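Local coordinates for protein galectin (Xenopus laevis, PDB 3WUC) that probably binds lactose and related beta-galactosides as a proto-type galectin of the skin, and may also bind laminin, at residues P7-T12 with I129-I134. Numbering follows the deposited sequence.
Sequences PDVRIT and IELISI
Asp8 joins strands of two different sheets, reaching from strand 7-12 to the backbone of strand 129-134, whose N-to-C direction is turned 45° from its own. CG stands anti to the backbone N (chi1 -168°), so the short carboxylate extends straight across and OD2 accepts the N-H of Leu131 at 3.0 Å. This bond is bent, 141° at the hydrogen, and meets OD2 from above the carboxylate plane. Asp8 OD2 also lies 3.1 Å from Ile129 O, an acceptor-acceptor approach that is unfavourable for a charged carboxylate and could raise its pKa.

Beyond this polar end the gap is filled by branched aliphatic side chains, suited to a buried interior. Val9 CG1 meets CB and CD2 of Leu131, the two side chains crossing at about a right angle. Farther on, Ile11 and Ile134 extend tip to tip, and their CD1 atoms press to 3.3 Å, closer than ordinary van der Waals contact. The solvent side of the polar end is looser: Glu130 CA lies 3.4 Å from Asp8 OD1, but of its side chain only CB approaches, and the extended chain carries the carboxylate away, an exposed place that suits a charged residue. A classic beta bulge at Ile132 and Ser133, opposite Arg25, falls just before Ile134.

Both strands continue their sheets into a second subunit, so this seam closes one end of the galectin beta-sandwich at its proto-type dimer interface.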
loop_
_atom_site.group_PDB
_atom_site.type_symbol
_atom_site.label_atom_id
_atom_site.label_comp_id
_atom_site.label_asym_id
_atom_site.label_seq_id
_atom_site.Cartn_x
_atom_site.Cartn_y
_atom_site.Cartn_z
ATOM N N PRO B 7 -15.316 14.435 -14.145
ATOM C CA PRO B 7 -15.500 13.653 -12.926
ATOM C C PRO B 7 -14.695 12.365 -12.992
ATOM O O PRO B 7 -14.527 11.727 -14.081
ATOM C CB PRO B 7 -16.997 13.439 -12.850
ATOM C CG PRO B 7 -17.486 13.658 -14.212
ATOM C CD PRO B 7 -16.595 14.660 -14.857
ATOM N N ASP B 8 -14.035 12.050 -11.906
ATOM C CA ASP B 8 -13.378 10.714 -11.745
ATOM C C ASP B 8 -14.198 10.086 -10.603
ATOM O O ASP B 8 -15.401 10.326 -10.409
ATOM C CB ASP B 8 -11.838 10.740 -11.393
ATOM C CG ASP B 8 -11.091 9.289 -11.527
ATOM O OD1 ASP B 8 -10.838 8.865 -12.686
ATOM O OD2 ASP B 8 -10.749 8.631 -10.466
ATOM N N VAL B 9 -13.502 9.307 -9.792
ATOM C CA VAL B 9 -14.232 8.580 -8.773
ATOM C C VAL B 9 -15.040 9.483 -7.847
ATOM O O VAL B 9 -14.622 10.634 -7.488
ATOM C CB VAL B 9 -13.369 7.586 -7.942
ATOM C CG1 VAL B 9 -12.869 6.450 -8.799
ATOM C CG2 VAL B 9 -12.277 8.249 -7.132
ATOM N N ARG B 10 -16.195 8.959 -7.369
ATOM C CA ARG B 10 -16.836 9.485 -6.177
ATOM C C ARG B 10 -16.993 8.381 -5.169
ATOM O O ARG B 10 -17.423 7.294 -5.517
ATOM C CB ARG B 10 -18.219 10.072 -6.416
ATOM C CG ARG B 10 -18.228 11.412 -7.105
ATOM C CD ARG B 10 -18.168 11.322 -8.582
ATOM N NE ARG B 10 -18.185 12.661 -9.137
ATOM C CZ ARG B 10 -17.159 13.514 -9.235
ATOM N NH1 ARG B 10 -15.928 13.115 -9.039
ATOM N NH2 ARG B 10 -17.332 14.739 -9.707
ATOM N N ILE B 11 -16.613 8.634 -3.942
ATOM C CA ILE B 11 -16.691 7.677 -2.852
ATOM C C ILE B 11 -17.762 8.202 -1.903
ATOM O O ILE B 11 -17.753 9.396 -1.551
ATOM C CB ILE B 11 -15.292 7.568 -2.186
ATOM C CG1 ILE B 11 -14.318 6.997 -3.214
ATOM C CG2 ILE B 11 -15.440 6.668 -0.964
ATOM C CD1 ILE B 11 -12.856 7.123 -2.908
ATOM N N THR B 12 -18.773 7.391 -1.548
ATOM C CA THR B 12 -19.687 7.773 -0.544
ATOM C C THR B 12 -19.624 6.779 0.648
ATOM O O THR B 12 -18.994 5.695 0.515
ATOM C CB THR B 12 -21.114 7.845 -1.137
ATOM O OG1 THR B 12 -21.365 6.572 -1.754
ATOM C CG2 THR B 12 -21.193 8.918 -2.161
ATOM N N ILE B 129 -8.308 13.541 -12.134
ATOM C CA ILE B 129 -7.257 12.665 -11.615
ATOM C C ILE B 129 -7.826 11.282 -11.480
ATOM O O ILE B 129 -8.961 11.070 -10.984
ATOM C CB ILE B 129 -6.735 13.282 -10.288
ATOM C CG1 ILE B 129 -5.722 12.285 -9.669
ATOM C CG2 ILE B 129 -7.828 13.535 -9.272
ATOM C CD1 ILE B 129 -4.984 12.774 -8.426
ATOM N N GLU B 130 -7.099 10.283 -11.945
ATOM C CA GLU B 130 -7.522 8.936 -12.046
ATOM C C GLU B 130 -7.110 8.181 -10.806
ATOM O O GLU B 130 -5.921 8.228 -10.465
ATOM C CB GLU B 130 -6.911 8.318 -13.299
ATOM C CG GLU B 130 -6.937 6.857 -13.497
ATOM C CD GLU B 130 -6.292 6.496 -14.878
ATOM O OE1 GLU B 130 -5.488 7.310 -15.476
ATOM O OE2 GLU B 130 -6.595 5.400 -15.354
ATOM N N LEU B 131 -8.011 7.506 -10.132
ATOM C CA LEU B 131 -7.679 6.795 -8.909
ATOM C C LEU B 131 -6.591 5.762 -9.072
ATOM O O LEU B 131 -6.669 4.938 -9.973
ATOM C CB LEU B 131 -8.921 6.083 -8.357
ATOM C CG LEU B 131 -8.737 5.414 -6.983
ATOM C CD1 LEU B 131 -8.414 6.370 -5.851
ATOM C CD2 LEU B 131 -10.003 4.570 -6.730
ATOM N N ILE B 132 -5.593 5.774 -8.162
ATOM C CA ILE B 132 -4.681 4.655 -7.981
ATOM C C ILE B 132 -5.038 3.941 -6.695
ATOM O O ILE B 132 -5.164 2.695 -6.704
ATOM C CB ILE B 132 -3.210 5.085 -8.029
ATOM C CG1 ILE B 132 -2.854 5.547 -9.430
ATOM C CG2 ILE B 132 -2.298 3.947 -7.591
ATOM C CD1 ILE B 132 -1.549 6.305 -9.447
ATOM N N SER B 133 -5.168 4.644 -5.559
ATOM C CA SER B 133 -5.533 4.007 -4.324
ATOM C C SER B 133 -6.065 5.047 -3.357
ATOM O O SER B 133 -5.717 6.244 -3.443
ATOM C CB SER B 133 -4.420 3.205 -3.693
ATOM O OG SER B 133 -3.334 4.091 -3.336
ATOM N N ILE B 134 -6.918 4.590 -2.493
ATOM C CA ILE B 134 -7.393 5.334 -1.369
ATOM C C ILE B 134 -7.213 4.511 -0.097
ATOM O O ILE B 134 -7.518 3.343 -0.092
ATOM C CB ILE B 134 -8.849 5.795 -1.524
ATOM C CG1 ILE B 134 -9.339 6.420 -0.272
ATOM C CG2 ILE B 134 -9.752 4.612 -1.810
ATOM C CD1 ILE B 134 -10.601 7.212 -0.481
#